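Local coordinates for amphiphysin (Drosophila melanogaster, PDB 1URU), which forms a crescent-shaped BAR-domain dimer that senses membrane curvature and probably acts in endocytosis, at the interface of chains A and B. Coordinates in Å, arbitrary orientation; residue numbers count along the deposited sequence, not the author numbering. Chains: chain A/B, Amphiphysin.

Contact 1: the interface of chains A and B. Residues chain A 77, 80-81, 84; chain B 55-56, 59, 204.
A:Leu77, A:Ser80 and A:Ile84 line one side of helix 35-84 of chain A and meet B:Arg55, B:Leu56 and B:Glu59 on the same helix of chain B, which runs roughly antiparallel to it, while B:Leu204 comes from helix 172-239; the backbone is helical throughout, its psi easing to -16° at A:Ile84, where the helix ends. A:Ile84 and B:Leu204 meet branch against branch, their side chains at a slant. Methyl CG2 of A:Ile84 lies 3.4 Å from CD2 of B:Leu204, and its other branch, ending in CD1, lies 3.7 Å from B:Leu204 CD1. With CG1 of A:Ile84 anti to the backbone N (chi1 -168°), both branches reach B:Leu204. An alanine in place of A:Ile84 would lack both branches and would probably leave the two methyls of B:Leu204 without their mates at this helix end. Further along, B:Leu56 CD1 rests on A:Ser80 CB at 3.9 Å and on A:Leu77 CD1 at 4.1 Å. B:Glu59 packs with its aliphatic part, CB sitting 3.9 Å from A:Leu77 CA as the two side chains pass in opposite directions. B:Arg55 stretches out from CG to NE alongside A:Ser80, whose hydroxyl OG is 3.1 Å from guanidinium NE. OG stands above the guanidinium plane, so any hydrogen bond here is bent and probably weak. The patch joins a greasy stripe to a polar rim and helps hold the two subunits in the BAR dimer, whose curved shape depends on how they are set together.

Contact 2: the interface of chains A and B. Residues chain A 78, 81, 226, 229-230, 233; chain B 208, 212.
The helical bundle at the centre of the BAR dimer takes in B:Phe212, a ring on helix 172-239 of chain B that inserts among A:Tyr226, A:Leu229 and A:Val233 on the same helix of chain A, the two helices running roughly antiparallel. B:Phe212 has CG anti to its carbonyl carbon (chi1 -71°), which carries the ring onto chain A. There A:Leu229 CB covers one face toward the rim, 3.9 Å from the ring centroid, in a CH-pi contact. The A:Leu229 methyl CD1 reaches the far end of the ring, 4.0 Å from B:Phe212 CE2. The edge of A:Tyr226 overhangs the rim of B:Phe212 on the face that A:Leu229 CB covers, the planes turned about 40° apart, so that B:Phe212 CE2 comes in the plane of the tyrosine ring, at its edge; CE2 of A:Tyr226 is 3.7 Å from CD2 of B:Phe212. At the opposite edge, A:Val233 CG2 touches B:Phe212 CE1 at 3.9 Å. Held over one face and its rim and at the opposite edge, the phenyl ring is probably hindered from turning. One turn earlier on chain B, B:Leu208 pairs its methyls with those of A:Val81 as the side chains slide past in opposite directions. CD1 of B:Leu208 lies 3.6 Å from A:Val81 CG1, and CD2 lies 3.9 Å from CG2. A:Met78, present as selenomethionine, adds a looser touch, its SE 4.2 Å from B:Phe212 CE2.

Contact 1: the interface of chains A and B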
loop_
_atom_site.group_PDB
_atom_site.type_symbol
_atom_site.label_atom_id
_atom_site.label_comp_id
_atom_site.label_asym_id
_atom_site.label_seq_id
_atom_site.Cartn_x
_atom_site.Cartn_y
_atom_site.Cartn_z
ATOM N N LEU A 77 -9.528 -7.298 -4.085
ATOM C CA LEU A 77 -10.357 -6.392 -4.894
ATOM C C LEU A 77 -10.510 -6.947 -6.272
ATOM O O LEU A 77 -11.565 -6.853 -6.857
ATOM C CB LEU A 77 -9.774 -4.967 -4.992
ATOM C CG LEU A 77 -10.432 -3.994 -5.985
ATOM C CD1 LEU A 77 -11.868 -3.759 -5.607
ATOM C CD2 LEU A 77 -9.707 -2.668 -6.058
ATOM N N SER A 80 -12.860 -9.664 -6.464
ATOM C CA SER A 80 -14.214 -9.115 -6.546
ATOM C C SER A 80 -14.608 -8.723 -7.939
ATOM O O SER A 80 -15.721 -8.996 -8.342
ATOM C CB SER A 80 -14.348 -7.870 -5.706
ATOM O OG SER A 80 -14.863 -8.241 -4.474
ATOM N N VAL A 81 -13.721 -8.025 -8.641
ATOM C CA VAL A 81 -14.007 -7.579 -9.983
ATOM C C VAL A 81 -14.253 -8.828 -10.820
ATOM O O VAL A 81 -15.171 -8.856 -11.641
ATOM C CB VAL A 81 -12.853 -6.791 -10.610
ATOM C CG1 VAL A 81 -13.138 -6.541 -12.067
ATOM C CG2 VAL A 81 -12.625 -5.469 -9.885
ATOM N N ILE A 84 -17.888 -10.293 -9.910
ATOM C CA ILE A 84 -19.046 -9.508 -10.329
ATOM C C ILE A 84 -19.143 -9.374 -11.856
ATOM O O ILE A 84 -20.169 -8.964 -12.387
ATOM C CB ILE A 84 -18.976 -8.105 -9.665
ATOM C CG1 ILE A 84 -20.301 -7.362 -9.823
ATOM C CG2 ILE A 84 -17.821 -7.258 -10.245
ATOM C CD1 ILE A 84 -20.507 -6.282 -8.811
ATOM N N ARG B 55 -19.868 -6.117 -1.522
ATOM C CA ARG B 55 -18.542 -6.695 -1.523
ATOM C C ARG B 55 -17.556 -5.807 -2.311
ATOM O O ARG B 55 -16.403 -5.643 -1.902
ATOM C CB ARG B 55 -18.590 -8.114 -2.094
ATOM C CG ARG B 55 -17.254 -8.729 -2.372
ATOM C CD ARG B 55 -17.326 -10.100 -3.025
ATOM N NE ARG B 55 -16.013 -10.733 -3.084
ATOM C CZ ARG B 55 -15.748 -11.918 -3.629
ATOM N NH1 ARG B 55 -16.709 -12.661 -4.168
ATOM N NH2 ARG B 55 -14.494 -12.363 -3.626
ATOM N N LEU B 56 -17.983 -5.241 -3.434
ATOM C CA LEU B 56 -17.072 -4.439 -4.240
ATOM C C LEU B 56 -16.704 -3.167 -3.486
ATOM O O LEU B 56 -15.550 -2.754 -3.478
ATOM C CB LEU B 56 -17.691 -4.087 -5.583
ATOM C CG LEU B 56 -16.746 -3.443 -6.593
ATOM C CD1 LEU B 56 -15.640 -4.412 -6.955
ATOM C CD2 LEU B 56 -17.532 -3.015 -7.843
ATOM N N GLU B 59 -14.231 -4.132 -0.480
ATOM C CA GLU B 59 -12.868 -4.357 -0.953
ATOM C C GLU B 59 -12.204 -3.121 -1.512
ATOM O O GLU B 59 -11.017 -2.922 -1.321
ATOM C CB GLU B 59 -12.819 -5.442 -2.031
ATOM C CG GLU B 59 -13.393 -6.788 -1.608
ATOM C CD GLU B 59 -12.816 -7.281 -0.297
ATOM O OE1 GLU B 59 -11.602 -7.053 -0.036
ATOM O OE2 GLU B 59 -13.594 -7.893 0.466
ATOM N N LEU B 204 -20.895 -1.280 -14.232
ATOM C CA LEU B 204 -19.553 -1.842 -14.117
ATOM C C LEU B 204 -18.609 -1.488 -15.246
ATOM O O LEU B 204 -17.428 -1.309 -15.003
ATOM C CB LEU B 204 -19.603 -3.353 -13.951
ATOM C CG LEU B 204 -19.605 -3.688 -12.457
ATOM C CD1 LEU B 204 -20.892 -4.416 -12.040
ATOM C CD2 LEU B 204 -18.346 -4.483 -12.129
#

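Contact 2: the interface of chains A and B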
loop_
_atom_site.group_PDB
_atom_site.type_symbol
_atom_site.label_atom_id
_atom_site.label_comp_id
_atom_site.label_asym_id
_atom_site.label_seq_id
_atom_site.Cartn_x
_atom_site.Cartn_y
_atom_site.Cartn_z
HETATM N N MSE A 78 -9.441 -7.502 -6.816
HETATM C CA MSE A 78 -9.493 -8.054 -8.173
HETATM C C MSE A 78 -10.314 -9.338 -8.180
HETATM O O MSE A 78 -10.960 -9.657 -9.156
HETATM C CB MSE A 78 -8.081 -8.263 -8.714
HETATM C CG MSE A 78 -7.404 -6.944 -9.027
HETATM SE SE MSE A 78 -8.399 -5.832 -10.389
HETATM C CE MSE A 78 -8.333 -7.119 -11.800
ATOM N N VAL A 81 -13.721 -8.025 -8.641
ATOM C CA VAL A 81 -14.007 -7.579 -9.983
ATOM C C VAL A 81 -14.253 -8.828 -10.820
ATOM O O VAL A 81 -15.171 -8.856 -11.641
ATOM C CB VAL A 81 -12.853 -6.791 -10.610
ATOM C CG1 VAL A 81 -13.138 -6.541 -12.067
ATOM C CG2 VAL A 81 -12.625 -5.469 -9.885
ATOM N N TYR A 226 -2.991 -3.024 -17.016
ATOM C CA TYR A 226 -4.150 -2.174 -16.820
ATOM C C TYR A 226 -4.665 -1.587 -18.136
ATOM O O TYR A 226 -5.857 -1.356 -18.221
ATOM C CB TYR A 226 -3.913 -1.091 -15.735
ATOM C CG TYR A 226 -4.200 -1.590 -14.319
ATOM C CD1 TYR A 226 -3.213 -1.621 -13.325
ATOM C CD2 TYR A 226 -5.447 -2.060 -13.988
ATOM C CE1 TYR A 226 -3.497 -2.102 -12.031
ATOM C CE2 TYR A 226 -5.736 -2.530 -12.730
ATOM C CZ TYR A 226 -4.773 -2.549 -11.753
ATOM O OH TYR A 226 -5.138 -3.031 -10.532
ATOM N N LEU A 229 -6.670 -4.265 -19.553
ATOM C CA LEU A 229 -7.926 -4.335 -18.816
ATOM C C LEU A 229 -8.878 -3.230 -19.281
ATOM O O LEU A 229 -10.080 -3.442 -19.465
ATOM C CB LEU A 229 -7.655 -4.189 -17.309
ATOM C CG LEU A 229 -7.124 -5.411 -16.559
ATOM C CD1 LEU A 229 -6.738 -5.026 -15.158
ATOM C CD2 LEU A 229 -8.151 -6.512 -16.525
ATOM N N GLU A 230 -8.319 -2.054 -19.486
ATOM C CA GLU A 230 -9.054 -0.962 -20.081
ATOM C C GLU A 230 -9.676 -1.377 -21.407
ATOM O O GLU A 230 -10.843 -1.099 -21.638
ATOM C CB GLU A 230 -8.127 0.221 -20.324
ATOM C CG GLU A 230 -8.629 1.522 -19.742
ATOM C CD GLU A 230 -7.612 2.637 -19.861
ATOM O OE1 GLU A 230 -6.380 2.377 -19.995
ATOM O OE2 GLU A 230 -8.078 3.793 -19.822
ATOM N N VAL A 233 -12.580 -3.851 -21.316
ATOM C CA VAL A 233 -13.796 -3.252 -20.770
ATOM C C VAL A 233 -14.441 -2.300 -21.788
ATOM O O VAL A 233 -15.643 -2.080 -21.733
ATOM C CB VAL A 233 -13.524 -2.546 -19.412
ATOM C CG1 VAL A 233 -14.720 -1.748 -18.946
ATOM C CG2 VAL A 233 -13.170 -3.568 -18.340
ATOM N N LEU B 208 -15.336 0.331 -13.736
ATOM C CA LEU B 208 -14.050 -0.276 -14.090
ATOM C C LEU B 208 -13.256 0.519 -15.144
ATOM O O LEU B 208 -12.048 0.505 -15.106
ATOM C CB LEU B 208 -14.252 -1.732 -14.523
ATOM C CG LEU B 208 -14.876 -2.672 -13.478
ATOM C CD1 LEU B 208 -14.970 -4.075 -14.001
ATOM C CD2 LEU B 208 -14.065 -2.681 -12.204
ATOM N N PHE B 212 -9.659 1.402 -14.122
ATOM C CA PHE B 212 -8.525 0.811 -14.839
ATOM C C PHE B 212 -7.644 1.840 -15.511
ATOM O O PHE B 212 -6.452 1.641 -15.615
ATOM C CB PHE B 212 -9.019 -0.238 -15.828
ATOM C CG PHE B 212 -9.523 -1.490 -15.165
ATOM C CD1 PHE B 212 -10.365 -2.353 -15.849
ATOM C CD2 PHE B 212 -9.162 -1.805 -13.843
ATOM C CE1 PHE B 212 -10.834 -3.521 -15.247
ATOM C CE2 PHE B 212 -9.629 -2.960 -13.237
ATOM C CZ PHE B 212 -10.471 -3.831 -13.950
#

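The C-alpha centres of contact 1 and contact 2 lie about 11 Å apart, and A:Val81 belongs to both. On chain A, helix 35-84 serves both contacts, and contact 2 adds helix 172-239; on chain B, helix 172-239 enters both, through B:Leu204 in contact 1 and, farther along, B:Leu208 and B:Phe212 in contact 2. They are thus neighbouring stretches of one continuous dimer interface rather than separate sites. The two-fold axis repeats each with the chains exchanged. Packing through two helices on each side is likely to help set the angle between the subunits, and with it the curvature of the dimer.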